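PDB 1UUF: aldehyde reductase YahK from Escherichia coli, which catalyses the reduction of a wide range of aldehydes to their alcohols, strongly preferring NADPH as electron donor, with zinc as cofactor. Local coordinates for residues N48-E53 with D93-Y98; D281-L286 with A308-M313. One frame throughout, in Å; residues are numbered along the deposited sequence.

Contact 1: residues N48-E53 with D93-Y98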
loop_
_atom_site.group_PDB
_atom_site.type_symbol
_atom_site.label_atom_id
_atom_site.label_comp_id
_atom_site.label_asym_id
_atom_site.label_seq_id
_atom_site.Cartn_x
_atom_site.Cartn_y
_atom_site.Cartn_z
ATOM N N ASN A 48 35.430 2.367 18.411
ATOM C CA ASN A 48 34.022 1.988 18.528
ATOM C C ASN A 48 33.727 0.596 17.974
ATOM O O ASN A 48 32.563 0.185 17.914
ATOM C CB ASN A 48 33.133 2.994 17.792
ATOM C CG ASN A 48 33.310 4.411 18.294
ATOM O OD1 ASN A 48 33.126 4.693 19.479
ATOM N ND2 ASN A 48 33.662 5.318 17.387
ATOM N N ASP A 49 34.770 -0.129 17.581
ATOM C CA ASP A 49 34.604 -1.462 17.000
ATOM C C ASP A 49 34.563 -2.655 17.941
ATOM O O ASP A 49 35.136 -2.643 19.031
ATOM C CB ASP A 49 35.692 -1.733 15.960
ATOM C CG ASP A 49 35.581 -0.835 14.754
ATOM O OD1 ASP A 49 34.446 -0.437 14.413
ATOM O OD2 ASP A 49 36.631 -0.543 14.138
ATOM N N VAL A 50 33.883 -3.699 17.476
ATOM C CA VAL A 50 33.750 -4.952 18.205
ATOM C C VAL A 50 34.314 -6.039 17.295
ATOM O O VAL A 50 33.874 -6.183 16.148
ATOM C CB VAL A 50 32.264 -5.287 18.499
ATOM C CG1 VAL A 50 32.164 -6.603 19.266
ATOM C CG2 VAL A 50 31.619 -4.158 19.284
ATOM N N LYS A 51 35.301 -6.780 17.792
ATOM C CA LYS A 51 35.910 -7.865 17.027
ATOM C C LYS A 51 35.181 -9.135 17.437
ATOM O O LYS A 51 35.173 -9.497 18.611
ATOM C CB LYS A 51 37.397 -7.984 17.354
ATOM C CG LYS A 51 38.100 -9.118 16.630
ATOM C CD LYS A 51 39.575 -9.156 17.004
ATOM C CE LYS A 51 40.295 -10.280 16.290
ATOM N NZ LYS A 51 41.748 -10.273 16.610
ATOM N N ILE A 52 34.593 -9.814 16.459
ATOM C CA ILE A 52 33.796 -11.009 16.708
ATOM C C ILE A 52 34.323 -12.294 16.085
ATOM O O ILE A 52 34.653 -12.327 14.899
ATOM C CB ILE A 52 32.363 -10.787 16.172
ATOM C CG1 ILE A 52 31.760 -9.540 16.822
ATOM C CG2 ILE A 52 31.497 -12.011 16.434
ATOM C CD1 ILE A 52 30.471 -9.082 16.174
ATOM N N GLU A 53 34.391 -13.349 16.893
ATOM C CA GLU A 53 34.813 -14.662 16.421
ATOM C C GLU A 53 33.490 -15.306 16.019
ATOM O O GLU A 53 32.665 -15.631 16.875
ATOM C CB GLU A 53 35.459 -15.458 17.555
ATOM C CG GLU A 53 36.049 -16.792 17.132
ATOM C CD GLU A 53 37.245 -16.636 16.208
ATOM O OE1 GLU A 53 38.114 -15.788 16.499
ATOM O OE2 GLU A 53 37.321 -17.366 15.197
ATOM N N ASP A 93 38.398 0.955 22.755
ATOM C CA ASP A 93 38.369 1.645 24.041
ATOM C C ASP A 93 37.154 2.549 24.252
ATOM O O ASP A 93 36.943 3.054 25.355
ATOM C CB ASP A 93 39.654 2.456 24.230
ATOM C CG ASP A 93 39.927 3.399 23.075
ATOM O OD1 ASP A 93 39.037 4.204 22.732
ATOM O OD2 ASP A 93 41.038 3.341 22.509
ATOM N N GLN A 94 36.361 2.761 23.204
ATOM C CA GLN A 94 35.173 3.604 23.313
ATOM C C GLN A 94 33.884 2.787 23.326
ATOM O O GLN A 94 32.795 3.341 23.479
ATOM C CB GLN A 94 35.120 4.612 22.160
ATOM C CG GLN A 94 36.233 5.642 22.188
ATOM C CD GLN A 94 36.292 6.393 23.501
ATOM O OE1 GLN A 94 35.311 7.011 23.920
ATOM N NE2 GLN A 94 37.443 6.342 24.161
ATOM N N VAL A 95 34.005 1.474 23.159
ATOM C CA VAL A 95 32.834 0.604 23.161
ATOM C C VAL A 95 32.217 0.557 24.554
ATOM O O VAL A 95 32.913 0.326 25.544
ATOM C CB VAL A 95 33.199 -0.825 22.715
ATOM C CG1 VAL A 95 32.029 -1.765 22.954
ATOM C CG2 VAL A 95 33.566 -0.820 21.239
ATOM N N GLU A 96 30.907 0.769 24.628
ATOM C CA GLU A 96 30.220 0.774 25.917
ATOM C C GLU A 96 29.190 -0.339 26.075
ATOM O O GLU A 96 28.809 -0.683 27.193
ATOM C CB GLU A 96 29.531 2.124 26.128
ATOM C CG GLU A 96 30.393 3.317 25.758
ATOM C CD GLU A 96 29.770 4.634 26.170
ATOM O OE1 GLU A 96 29.683 4.892 27.388
ATOM O OE2 GLU A 96 29.366 5.408 25.277
ATOM N N LYS A 97 28.747 -0.902 24.957
ATOM C CA LYS A 97 27.736 -1.954 24.976
ATOM C C LYS A 97 28.266 -3.368 25.184
ATOM O O LYS A 97 27.590 -4.204 25.791
ATOM C CB LYS A 97 26.942 -1.936 23.664
ATOM C CG LYS A 97 26.182 -0.649 23.382
ATOM C CD LYS A 97 25.706 -0.592 21.930
ATOM C CE LYS A 97 24.805 -1.766 21.570
ATOM N NZ LYS A 97 24.359 -1.705 20.142
ATOM N N TYR A 98 29.468 -3.640 24.686
ATOM C CA TYR A 98 30.021 -4.985 24.769
ATOM C C TYR A 98 31.366 -5.173 25.447
ATOM O O TYR A 98 32.135 -4.232 25.619
ATOM C CB TYR A 98 30.091 -5.579 23.361
ATOM C CG TYR A 98 28.756 -5.538 22.666
ATOM C CD1 TYR A 98 28.442 -4.520 21.764
ATOM C CD2 TYR A 98 27.768 -6.467 22.986
ATOM C CE1 TYR A 98 27.163 -4.426 21.204
ATOM C CE2 TYR A 98 26.495 -6.380 22.440
ATOM C CZ TYR A 98 26.198 -5.360 21.556
ATOM O OH TYR A 98 24.919 -5.263 21.060
#

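Contact 2: residues D281-L286 with A308-M313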
loop_
_atom_site.group_PDB
_atom_site.type_symbol
_atom_site.label_atom_id
_atom_site.label_comp_id
_atom_site.label_asym_id
_atom_site.label_seq_id
_atom_site.Cartn_x
_atom_site.Cartn_y
_atom_site.Cartn_z
ATOM N N ASP A 281 -9.165 -1.440 4.606
ATOM C CA ASP A 281 -7.987 -0.805 5.188
ATOM C C ASP A 281 -6.880 -1.807 5.513
ATOM O O ASP A 281 -5.930 -1.482 6.226
ATOM C CB ASP A 281 -8.349 -0.014 6.450
ATOM C CG ASP A 281 -8.812 1.403 6.137
ATOM O OD1 ASP A 281 -8.276 2.003 5.180
ATOM O OD2 ASP A 281 -9.693 1.923 6.856
ATOM N N GLY A 282 -7.006 -3.018 4.977
ATOM C CA GLY A 282 -6.005 -4.046 5.207
ATOM C C GLY A 282 -4.814 -3.888 4.280
ATOM O O GLY A 282 -4.910 -3.244 3.239
ATOM N N THR A 283 -3.689 -4.494 4.645
ATOM C CA THR A 283 -2.487 -4.390 3.833
ATOM C C THR A 283 -1.794 -5.729 3.654
ATOM O O THR A 283 -1.805 -6.558 4.559
ATOM C CB THR A 283 -1.461 -3.445 4.496
ATOM O OG1 THR A 283 -1.998 -2.122 4.570
ATOM C CG2 THR A 283 -0.150 -3.426 3.705
ATOM N N MET A 284 -1.216 -5.943 2.476
ATOM C CA MET A 284 -0.425 -7.148 2.241
ATOM C C MET A 284 0.960 -6.599 1.968
ATOM O O MET A 284 1.139 -5.772 1.072
ATOM C CB MET A 284 -0.889 -7.958 1.029
ATOM C CG MET A 284 0.134 -9.044 0.660
ATOM S SD MET A 284 -0.471 -10.293 -0.488
ATOM C CE MET A 284 -0.860 -9.268 -1.907
ATOM N N THR A 285 1.934 -7.033 2.754
ATOM C CA THR A 285 3.297 -6.554 2.585
ATOM C C THR A 285 4.179 -7.664 2.055
ATOM O O THR A 285 4.152 -8.781 2.566
ATOM C CB THR A 285 3.861 -6.047 3.921
ATOM O OG1 THR A 285 3.081 -4.929 4.357
ATOM C CG2 THR A 285 5.323 -5.619 3.775
ATOM N N LEU A 286 4.956 -7.345 1.025
ATOM C CA LEU A 286 5.849 -8.311 0.403
ATOM C C LEU A 286 7.261 -8.160 0.973
ATOM O O LEU A 286 7.752 -7.044 1.128
ATOM C CB LEU A 286 5.891 -8.074 -1.111
ATOM C CG LEU A 286 4.555 -7.787 -1.805
ATOM C CD1 LEU A 286 4.798 -7.488 -3.276
ATOM C CD2 LEU A 286 3.623 -8.965 -1.640
ATOM N N ALA A 308 -4.100 -1.901 0.578
ATOM C CA ALA A 308 -2.794 -1.493 0.099
ATOM C C ALA A 308 -1.832 -2.663 -0.016
ATOM O O ALA A 308 -1.983 -3.687 0.660
ATOM C CB ALA A 308 -2.207 -0.444 1.041
ATOM N N ILE A 309 -0.854 -2.502 -0.900
ATOM C CA ILE A 309 0.203 -3.485 -1.073
ATOM C C ILE A 309 1.451 -2.691 -0.718
ATOM O O ILE A 309 1.666 -1.599 -1.237
ATOM C CB ILE A 309 0.304 -3.984 -2.527
ATOM C CG1 ILE A 309 -1.018 -4.629 -2.949
ATOM C CG2 ILE A 309 1.454 -4.981 -2.653
ATOM C CD1 ILE A 309 -1.476 -5.753 -2.049
ATOM N N ALA A 310 2.262 -3.228 0.183
ATOM C CA ALA A 310 3.466 -2.536 0.605
ATOM C C ALA A 310 4.661 -3.470 0.563
ATOM O O ALA A 310 4.536 -4.653 0.253
ATOM C CB ALA A 310 3.282 -1.993 2.020
ATOM N N GLY A 311 5.826 -2.914 0.859
ATOM C CA GLY A 311 7.037 -3.707 0.884
ATOM C C GLY A 311 7.767 -3.392 2.172
ATOM O O GLY A 311 7.452 -2.414 2.846
ATOM N N SER A 312 8.735 -4.225 2.525
ATOM C CA SER A 312 9.511 -4.004 3.736
ATOM C C SER A 312 10.788 -4.822 3.638
ATOM O O SER A 312 10.790 -5.888 3.033
ATOM C CB SER A 312 8.709 -4.445 4.967
ATOM O OG SER A 312 9.456 -4.272 6.164
ATOM N N MET A 313 11.885 -4.308 4.185
ATOM C CA MET A 313 13.121 -5.082 4.174
ATOM C C MET A 313 13.804 -5.007 5.532
ATOM O O MET A 313 13.890 -3.939 6.151
ATOM C CB MET A 313 14.065 -4.642 3.048
ATOM C CG MET A 313 14.532 -3.214 3.075
ATOM S SD MET A 313 15.859 -2.995 1.849
ATOM C CE MET A 313 17.250 -2.658 2.933
#

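Contact 1: residues N48-E53 with D93-Y98
Asp49 meets Val95 through its backbone, while its carboxylate atom OD2 is gripped by two groups: the backbone N of Gly46 and, in a salt bridge, NE of Arg43. The contact lies in the GroES-like domain of this zinc-containing alcohol dehydrogenase. It sets the start of strand 49-58 against the loop between strands 84-91 and 103-106. No hydrogen bond joins the two segments, so they meet by packing alone. Val95 is central. Its CG2 stands beside its own backbone N, anti to the carbonyl carbon. Val95 CG2 lies 3.3 Å from Asp49 O and 3.6 Å from Asn48 C. Val50 adds the apolar side: its CG2 is 4.3 Å from Val95 CG2. Val50 CG2 also comes obliquely to the Tyr98 ring, 4.0 Å from CD1, and the two side chains cross at about a right angle. Tyr98 is held at its far end by a hydrogen bond from OH to Val160 O. Its side chain also touches Val104 of strand 103-106. At the solvent edge Asn48 OD1 touches Gln94 CB at 3.3 Å. The two amide planes stand 87° apart. Gln94 is bent at chi2 (-55°), and its amide turns to its neighbour: Gln94 NE2 donates to Asp93 OD1 over 3.0 Å, reaching that oxygen from above the carboxylate plane.

Contact 2: residues D281-L286 with A308-M313
Met284 and Ile309 lie side by side and point the same way from neighbouring parallel strands of a Rossmann-type sheet. Strands 282-286 and 308-311 are the two ends of a beta-alpha-beta crossover, with helix 299-303 between them. Met284 is extended to SD, with CG anti to the backbone N. It then bends at chi3 (61°), which turns Met284 CE to 3.6 Å from Ile309 CD1. Ile309 CD1 also comes within 3.8 Å of Met284 CB. Leu286 continues this face, with CD1 4.2 Å from Ile309 CG2. Helix 271-275 covers part of it, with Phe274 on Met284 and Thr275 on both Met284 and Ile309.

The other face carries small side chains. Thr283 and Thr285 share one conformation (chi1 -63° in both): OG1 sits beside the backbone N and CG2 anti to it. Each OG1 faces an alanine methyl: Thr283 OG1 faces Ala308 CB, and Thr285 OG1 lies 3.8 Å from Ala310 CB. Thr285 OG1 is buried here and has no polar partner in the model. Trp190 packs on Thr283, Thr285 and Ala310.

Five backbone hydrogen bonds zip the strands together, the shortest from Leu286 N to Ala310 O at 2.8 Å. Strand 308-311 is outermost in its own chain. Its other edge pairs antiparallel with a strand of the second subunit, so the sheet runs on through the dimer, as in related alcohol dehydrogenases. Past the strand, Ser312 N gives a longer bond to Leu286 O, and Ser312 CB rests 3.8 Å from the Thr285 CG2 methyl.

How the contacts relate
From the N terminus, contact 1 comes first. It closes a loop of 39 residues holding Cys60 and His82, two ligands of the catalytic zinc, although the contact itself lies away from that site. The chain then passes through the structural zinc cysteines, Cys113 to Cys127, and Cys178 before it enters the parallel sheet. Contact 2 closes a shorter loop of 21 residues there. The two are in series, neither nested nor crossed. The centres of contact 1 and contact 2 are about 37 Å apart, on opposite sides of the chain's centre. Contact 1 belongs to the GroES-like domain, contact 2 to the nucleotide-binding fold. Late in the chain, strand 359-363 returns to pair with strand 49-58.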